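Calmodulin, putative (PDB 6TJ6) probably binds calcium ions through EF-hand motifs, as a calmodulin-like light chain that associates with a partner protein. Local coordinates at residues V8-F12 and M51-F56; S34-S38 and K63-P69. One frame throughout, in Å; residues are numbered along the deposited sequence.

Contact 1: V8-F12 and M51-F56; sequences VREAF and MAWPDF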
ATOM      1  N   VAL A   8       9.393   5.028   6.291  1.00 49.83           N
ATOM      2  CA  VAL A   8       9.662   3.759   6.970  1.00 53.08           C
ATOM      3  C   VAL A   8       8.397   2.910   7.045  1.00 47.21           C
ATOM      4  O   VAL A   8       8.416   1.702   6.760  1.00 46.95           O
ATOM      5  CB  VAL A   8      10.255   4.019   8.368  1.00 52.55           C
ATOM      6  CG1 VAL A   8      10.274   2.744   9.192  1.00 49.44           C
ATOM      7  CG2 VAL A   8      11.659   4.604   8.251  1.00 49.08           C
ATOM      8  N   ARG A   9       7.280   3.526   7.441  1.00 47.23           N
ATOM      9  CA  ARG A   9       6.014   2.803   7.520  1.00 49.90           C
ATOM     10  C   ARG A   9       5.597   2.274   6.154  1.00 47.03           C
ATOM     11  O   ARG A   9       5.146   1.124   6.027  1.00 51.66           O
ATOM     12  CB  ARG A   9       4.935   3.720   8.104  1.00 52.67           C
ATOM     13  CG  ARG A   9       3.563   3.082   8.245  1.00 58.70           C
ATOM     14  CD  ARG A   9       2.623   3.950   9.075  1.00 70.05           C
ATOM     15  NE  ARG A   9       2.410   3.409  10.416  1.00 80.35           N
ATOM     16  CZ  ARG A   9       2.785   4.010  11.539  1.00 78.39           C
ATOM     17  NH1 ARG A   9       2.548   3.437  12.712  1.00 75.78           N
ATOM     18  NH2 ARG A   9       3.387   5.192  11.494  1.00 86.54           N
ATOM     19  N   GLU A  10       5.760   3.095   5.114  1.00 51.66           N
ATOM     20  CA  GLU A  10       5.445   2.646   3.764  1.00 48.02           C
ATOM     21  C   GLU A  10       6.353   1.502   3.333  1.00 55.10           C
ATOM     22  O   GLU A  10       5.902   0.572   2.661  1.00 48.73           O
ATOM     23  CB  GLU A  10       5.556   3.808   2.781  1.00 55.39           C
ATOM     24  CG  GLU A  10       5.019   3.482   1.404  1.00 64.89           C
ATOM     25  CD  GLU A  10       5.357   4.544   0.386  1.00 77.18           C
ATOM     26  OE1 GLU A  10       6.558   4.732   0.098  0.50 76.31           O
ATOM     27  OE2 GLU A  10       4.421   5.196  -0.120  0.50 78.91           O
ATOM     28  N   ALA A  11       7.634   1.552   3.703  1.00 52.77           N
ATOM     29  CA  ALA A  11       8.538   0.462   3.352  1.00 50.47           C
ATOM     30  C   ALA A  11       8.106  -0.841   4.009  1.00 43.17           C
ATOM     31  O   ALA A  11       8.129  -1.908   3.375  1.00 48.74           O
ATOM     32  CB  ALA A  11       9.970   0.818   3.751  1.00 51.79           C
ATOM     33  N   PHE A  12       7.703  -0.771   5.280  1.00 44.60           N
ATOM     34  CA  PHE A  12       7.168  -1.960   5.938  1.00 41.92           C
ATOM     35  C   PHE A  12       5.963  -2.502   5.178  1.00 48.18           C
ATOM     36  O   PHE A  12       5.890  -3.700   4.877  1.00 49.10           O
ATOM     37  CB  PHE A  12       6.793  -1.656   7.391  1.00 40.46           C
ATOM     38  CG  PHE A  12       6.489  -2.889   8.200  1.00 47.75           C
ATOM     39  CD1 PHE A  12       7.510  -3.593   8.817  1.00 47.18           C
ATOM     40  CD2 PHE A  12       5.187  -3.354   8.328  1.00 51.99           C
ATOM     41  CE1 PHE A  12       7.241  -4.735   9.553  1.00 53.81           C
ATOM     42  CE2 PHE A  12       4.908  -4.497   9.064  1.00 50.21           C
ATOM     43  CZ  PHE A  12       5.938  -5.189   9.677  1.00 53.99           C
ATOM     44  N   MET A  51      10.358  -9.411  11.891  1.00 56.51           N
ATOM     45  CA  MET A  51      10.003  -8.179  12.583  1.00 52.13           C
ATOM     46  C   MET A  51       8.551  -7.829  12.298  1.00 51.78           C
ATOM     47  O   MET A  51       8.130  -7.807  11.137  1.00 51.54           O
ATOM     48  CB  MET A  51      10.896  -7.011  12.150  1.00 47.94           C
ATOM     49  CG  MET A  51      12.307  -7.013  12.704  1.00 49.17           C
ATOM     50  SD  MET A  51      13.090  -5.420  12.374  1.00 54.87           S
ATOM     51  CE  MET A  51      14.800  -5.773  12.756  1.00 55.56           C
ATOM     52  N   ALA A  52       7.794  -7.552  13.356  1.00 45.47           N
ATOM     53  CA  ALA A  52       6.535  -6.842  13.214  1.00 47.06           C
ATOM     54  C   ALA A  52       6.815  -5.341  13.154  1.00 47.92           C
ATOM     55  O   ALA A  52       7.958  -4.894  13.291  1.00 45.50           O
ATOM     56  CB  ALA A  52       5.591  -7.198  14.362  1.00 45.72           C
ATOM     57  N   TRP A  53       5.767  -4.544  12.945  1.00 51.63           N
ATOM     58  CA  TRP A  53       5.952  -3.100  12.789  1.00 50.50           C
ATOM     59  C   TRP A  53       6.664  -2.431  13.961  1.00 49.67           C
ATOM     60  O   TRP A  53       7.554  -1.603  13.712  1.00 47.62           O
ATOM     61  CB  TRP A  53       4.607  -2.406  12.539  1.00 51.00           C
ATOM     62  CG  TRP A  53       4.701  -0.916  12.738  1.00 52.57           C
ATOM     63  CD1 TRP A  53       4.093  -0.171  13.711  1.00 50.65           C
ATOM     64  CD2 TRP A  53       5.484   0.002  11.963  1.00 50.81           C
ATOM     65  NE1 TRP A  53       4.435   1.154  13.574  1.00 49.56           N
ATOM     66  CE2 TRP A  53       5.288   1.287  12.510  1.00 48.05           C
ATOM     67  CE3 TRP A  53       6.324  -0.138  10.852  1.00 49.58           C
ATOM     68  CZ2 TRP A  53       5.900   2.425  11.983  1.00 41.72           C
ATOM     69  CZ3 TRP A  53       6.935   0.992  10.334  1.00 45.09           C
ATOM     70  CH2 TRP A  53       6.720   2.257  10.899  1.00 43.10           C
ATOM     71  N   PRO A  54       6.320  -2.695  15.229  1.00 49.09           N
ATOM     72  CA  PRO A  54       7.080  -2.050  16.316  1.00 54.49           C
ATOM     73  C   PRO A  54       8.572  -2.325  16.239  1.00 55.16           C
ATOM     74  O   PRO A  54       9.383  -1.396  16.377  1.00 52.21           O
ATOM     75  CB  PRO A  54       6.448  -2.647  17.580  1.00 52.56           C
ATOM     76  CG  PRO A  54       5.057  -2.994  17.168  1.00 52.91           C
ATOM     77  CD  PRO A  54       5.188  -3.482  15.755  1.00 44.27           C
ATOM     78  N   ASP A  55       8.950  -3.583  15.989  1.00 47.27           N
ATOM     79  CA  ASP A  55      10.361  -3.939  15.858  1.00 51.41           C
ATOM     80  C   ASP A  55      11.028  -3.154  14.735  1.00 51.33           C
ATOM     81  O   ASP A  55      12.117  -2.598  14.916  1.00 48.29           O
ATOM     82  CB  ASP A  55      10.504  -5.442  15.605  1.00 58.27           C
ATOM     83  CG  ASP A  55       9.681  -6.276  16.561  1.00 63.32           C
ATOM     84  OD1 ASP A  55       9.700  -5.985  17.774  1.00 66.65           O
ATOM     85  OD2 ASP A  55       9.009  -7.221  16.094  1.00 63.05           O
ATOM     86  N   PHE A  56      10.388  -3.107  13.562  1.00 49.43           N
ATOM     87  CA  PHE A  56      10.998  -2.457  12.406  1.00 48.12           C
ATOM     88  C   PHE A  56      11.118  -0.953  12.615  1.00 51.70           C
ATOM     89  O   PHE A  56      12.151  -0.355  12.287  1.00 49.79           O
ATOM     90  CB  PHE A  56      10.185  -2.763  11.146  1.00 42.67           C
ATOM     91  CG  PHE A  56      10.776  -2.197   9.883  1.00 43.81           C
ATOM     92  CD1 PHE A  56      11.922  -2.754   9.327  1.00 47.33           C
ATOM     93  CD2 PHE A  56      10.169  -1.129   9.235  1.00 41.38           C
ATOM     94  CE1 PHE A  56      12.467  -2.249   8.159  1.00 44.65           C
ATOM     95  CE2 PHE A  56      10.707  -0.617   8.065  1.00 47.24           C
ATOM     96  CZ  PHE A  56      11.861  -1.179   7.524  1.00 45.89           C
TER
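Phe12 on helix 7-15 reaches across to Trp53 and Phe56, the first two aromatic residues of helix 53-64. Its CG stands anti to the backbone N (chi1 -169°), which sends the ring straight at the neighbouring helix. CB already touches both partners, 3.8 Å from Trp53 CE3 and nearly as close to Phe56 CD2. Further out, CD1 rests against Phe56 CB at 3.6 Å, and the Phe12 and Phe56 rings meet obliquely, sliding past each other in opposite directions. CE1 brings the ring edge in plane with Met51 O, a weakly polar contact that suits the slightly positive aromatic hydrogens. At the tip, CZ comes within 3.3 Å of Trp53 N, while Trp53 CA sits over the ring face as a CH-pi contact. The Trp53 indole turns its edge toward the face of the Phe12 ring in an offset edge-to-face pair, planes at 71°. This aromatic cluster joins the entering helix of the first EF-hand to the exiting helix of the second, beside the two-stranded sheet where Met51 and Ile23 are joined by backbone hydrogen bonding; Asp16 and Glu22, which bind calcium in this protein although no ion is bound to this chain here, lie close by. Val8 adds its CG1 branch at 3.6 Å from Phe56 CE2, a compact apolar filler. Over the indole runs Arg9: Trp53 CZ2 lies 3.5 Å from its guanidinium plane, over its centre, the two planes inclined at 43°.

Contact 2: S34-S38 and K63-P69; sequences SCGVS and KLASYNP
Val37 sets its side chain aslant over the Tyr67 ring, pushing its branches in between the tyrosine and the end of helix 53-64. CG1 lies anti to the backbone N (chi1 175°), above one face of the Tyr67 ring and offset toward its rim, and it also meets Lys63 CE at 3.7 Å. The second branch, CG2, points toward Leu64, 4.0 Å from its CD2, and also touches Tyr67 CD1. A beta-branched residue suits this place because its two methyl groups serve different neighbours at once. The tyrosine lies along the 36-38 backbone, its edge toward Gly36 O, which is 3.7 Å from CE1, and its hydroxyl accepts a nearly straight hydrogen bond from Ser38 N (3.2 Å, 165°). These residues join the linker between the first and second helix-loop-helix units to the turn that leads from helix 53-64 into helix 69-78, and so to the C-terminal EF-hand pair. Gly36, at a positive phi of 85°, has no side chain to crowd Cys35 O, so the backbone can lie close to Pro69, whose CB is 3.7 Å from Gly36 O. Lys63, bent at chi2, carries its aliphatic chain past Val37 CG1 before its amine forms a salt bridge with Glu43. The same NZ donates to a water 2.8 Å away, which in turn donates to Ser38 O, tying the lysine to the 34-38 backbone.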
ATOM      1  N   SER A  34      15.664  -0.322   1.149  1.00 48.65           N
ATOM      2  CA  SER A  34      14.764   0.522   0.375  1.00 54.34           C
ATOM      3  C   SER A  34      14.673   1.931   0.943  1.00 57.22           C
ATOM      4  O   SER A  34      14.298   2.856   0.213  1.00 53.87           O
ATOM      5  CB  SER A  34      13.370  -0.104   0.302  1.00 54.49           C
ATOM      6  OG  SER A  34      12.655   0.074   1.513  1.00 51.96           O
ATOM      7  N   CYS A  35      15.022   2.121   2.214  1.00 43.67           N
ATOM      8  CA  CYS A  35      15.031   3.449   2.810  1.00 46.62           C
ATOM      9  C   CYS A  35      16.391   4.126   2.704  1.00 56.90           C
ATOM     10  O   CYS A  35      16.603   5.169   3.333  1.00 54.72           O
ATOM     11  CB  CYS A  35      14.588   3.370   4.271  1.00 47.96           C
ATOM     12  SG  CYS A  35      12.919   2.698   4.488  1.00 51.58           S
ATOM     13  N   GLY A  36      17.312   3.557   1.929  1.00 56.91           N
ATOM     14  CA  GLY A  36      18.628   4.131   1.744  1.00 51.25           C
ATOM     15  C   GLY A  36      19.652   3.766   2.793  1.00 52.25           C
ATOM     16  O   GLY A  36      20.687   4.435   2.880  1.00 51.91           O
ATOM     17  N   VAL A  37      19.406   2.731   3.592  1.00 46.58           N
ATOM     18  CA  VAL A  37      20.329   2.309   4.638  1.00 50.96           C
ATOM     19  C   VAL A  37      21.055   1.051   4.183  1.00 57.12           C
ATOM     20  O   VAL A  37      20.422   0.065   3.785  1.00 53.59           O
ATOM     21  CB  VAL A  37      19.593   2.070   5.968  1.00 54.61           C
ATOM     22  CG1 VAL A  37      20.554   1.509   7.005  1.00 56.59           C
ATOM     23  CG2 VAL A  37      18.968   3.366   6.464  1.00 54.05           C
ATOM     24  N   SER A  38      22.385   1.087   4.234  1.00 57.48           N
ATOM     25  CA  SER A  38      23.208  -0.088   3.983  1.00 56.91           C
ATOM     26  C   SER A  38      23.699  -0.643   5.313  1.00 57.55           C
ATOM     27  O   SER A  38      24.731  -0.192   5.825  1.00 61.48           O
ATOM     28  CB  SER A  38      24.397   0.251   3.084  1.00 60.75           C
ATOM     29  OG  SER A  38      23.974   0.819   1.859  1.00 62.18           O
ATOM     30  N   LYS A  63      18.613   3.318  13.981  1.00 51.24           N
ATOM     31  CA  LYS A  63      19.635   3.366  12.939  1.00 51.45           C
ATOM     32  C   LYS A  63      19.772   4.772  12.363  1.00 54.66           C
ATOM     33  O   LYS A  63      20.881   5.312  12.275  1.00 50.63           O
ATOM     34  CB  LYS A  63      19.306   2.361  11.832  1.00 42.55           C
ATOM     35  CG  LYS A  63      20.299   2.338  10.685  1.00 42.95           C
ATOM     36  CD  LYS A  63      21.700   2.018  11.176  1.00 49.38           C
ATOM     37  CE  LYS A  63      22.633   1.745  10.015  1.00 52.89           C
ATOM     38  NZ  LYS A  63      24.027   1.471  10.452  1.00 57.03           N
ATOM     39  N   LEU A  64      18.653   5.376  11.956  1.00 53.26           N
ATOM     40  CA  LEU A  64      18.678   6.708  11.362  1.00 57.05           C
ATOM     41  C   LEU A  64      19.196   7.768  12.323  1.00 60.97           C
ATOM     42  O   LEU A  64      19.656   8.825  11.876  1.00 58.61           O
ATOM     43  CB  LEU A  64      17.277   7.080  10.878  1.00 51.77           C
ATOM     44  CG  LEU A  64      16.773   6.263   9.686  1.00 54.51           C
ATOM     45  CD1 LEU A  64      15.319   6.582   9.369  1.00 49.93           C
ATOM     46  CD2 LEU A  64      17.655   6.518   8.478  1.00 53.80           C
ATOM     47  N   ALA A  65      19.130   7.511  13.630  1.00 57.07           N
ATOM     48  CA  ALA A  65      19.662   8.454  14.604  1.00 64.58           C
ATOM     49  C   ALA A  65      21.173   8.595  14.505  1.00 68.13           C
ATOM     50  O   ALA A  65      21.728   9.576  15.010  1.00 75.47           O
ATOM     51  CB  ALA A  65      19.267   8.024  16.016  1.00 59.65           C
ATOM     52  N   SER A  66      21.854   7.641  13.872  1.00 67.08           N
ATOM     53  CA  SER A  66      23.299   7.695  13.702  1.00 66.76           C
ATOM     54  C   SER A  66      23.736   7.548  12.253  1.00 64.37           C
ATOM     55  O   SER A  66      24.943   7.492  11.987  1.00 72.16           O
ATOM     56  CB  SER A  66      23.973   6.607  14.549  1.00 70.72           C
ATOM     57  OG  SER A  66      23.661   5.316  14.054  1.00 75.02           O
ATOM     58  N   TYR A  67      22.797   7.495  11.310  1.00 60.24           N
ATOM     59  CA  TYR A  67      23.089   7.188   9.912  1.00 61.54           C
ATOM     60  C   TYR A  67      22.200   8.061   9.041  1.00 66.52           C
ATOM     61  O   TYR A  67      20.973   7.921   9.077  1.00 71.38           O
ATOM     62  CB  TYR A  67      22.842   5.701   9.631  1.00 52.69           C
ATOM     63  CG  TYR A  67      23.209   5.201   8.244  1.00 55.83           C
ATOM     64  CD1 TYR A  67      22.365   5.407   7.159  1.00 58.57           C
ATOM     65  CD2 TYR A  67      24.375   4.477   8.037  1.00 58.79           C
ATOM     66  CE1 TYR A  67      22.691   4.934   5.902  1.00 61.31           C
ATOM     67  CE2 TYR A  67      24.707   4.000   6.786  1.00 57.34           C
ATOM     68  CZ  TYR A  67      23.862   4.230   5.723  1.00 56.38           C
ATOM     69  OH  TYR A  67      24.191   3.755   4.476  1.00 55.68           O
ATOM     70  N   ASN A  68      22.809   8.961   8.268  1.00 65.79           N
ATOM     71  CA  ASN A  68      22.051   9.829   7.380  1.00 70.35           C
ATOM     72  C   ASN A  68      22.059   9.242   5.977  1.00 71.30           C
ATOM     73  O   ASN A  68      23.115   9.232   5.327  1.00 66.56           O
ATOM     74  CB  ASN A  68      22.632  11.243   7.372  1.00 78.76           C
ATOM     75  CG  ASN A  68      21.782  12.222   6.577  1.00 90.50           C
ATOM     76  OD1 ASN A  68      20.725  11.868   6.053  1.00 98.15           O
ATOM     77  ND2 ASN A  68      22.239  13.465   6.496  1.00 89.09           N
ATOM     78  N   PRO A  69      20.922   8.749   5.471  1.00 70.04           N
ATOM     79  CA  PRO A  69      20.919   8.127   4.134  1.00 69.60           C
ATOM     80  C   PRO A  69      21.436   9.022   3.020  1.00 70.02           C
ATOM     81  O   PRO A  69      22.212   8.559   2.175  1.00 66.64           O
ATOM     82  CB  PRO A  69      19.439   7.770   3.934  1.00 62.91           C
ATOM     83  CG  PRO A  69      18.914   7.579   5.310  1.00 63.62           C
ATOM     84  CD  PRO A  69      19.629   8.596   6.157  1.00 59.23           C
TER
HETATM   85  O   HOH W   1      25.601   0.556   8.335  1.00 63.35           O

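Overall arrangement
The centres of contacts 1 and 2 lie about 14 Å apart, and their segments alternate along the chain: 8-12, 34-38, 51-56, 63-69. Helix 53-64 serves both, giving its first turn to contact 1 and its last residues to contact 2. The two also touch directly, since Ala11 CB packs 3.6 Å from Cys35 SG and equally near Ser34 OG. Contact 1 closes the outer end of the N-terminal EF-hand pair, next to its small antiparallel sheet, whereas contact 2, nearer the centre of the chain, lies where that pair meets the connection to the C-terminal one. Together they tie the first and last helices of the N-terminal half to each other and to the link between halves.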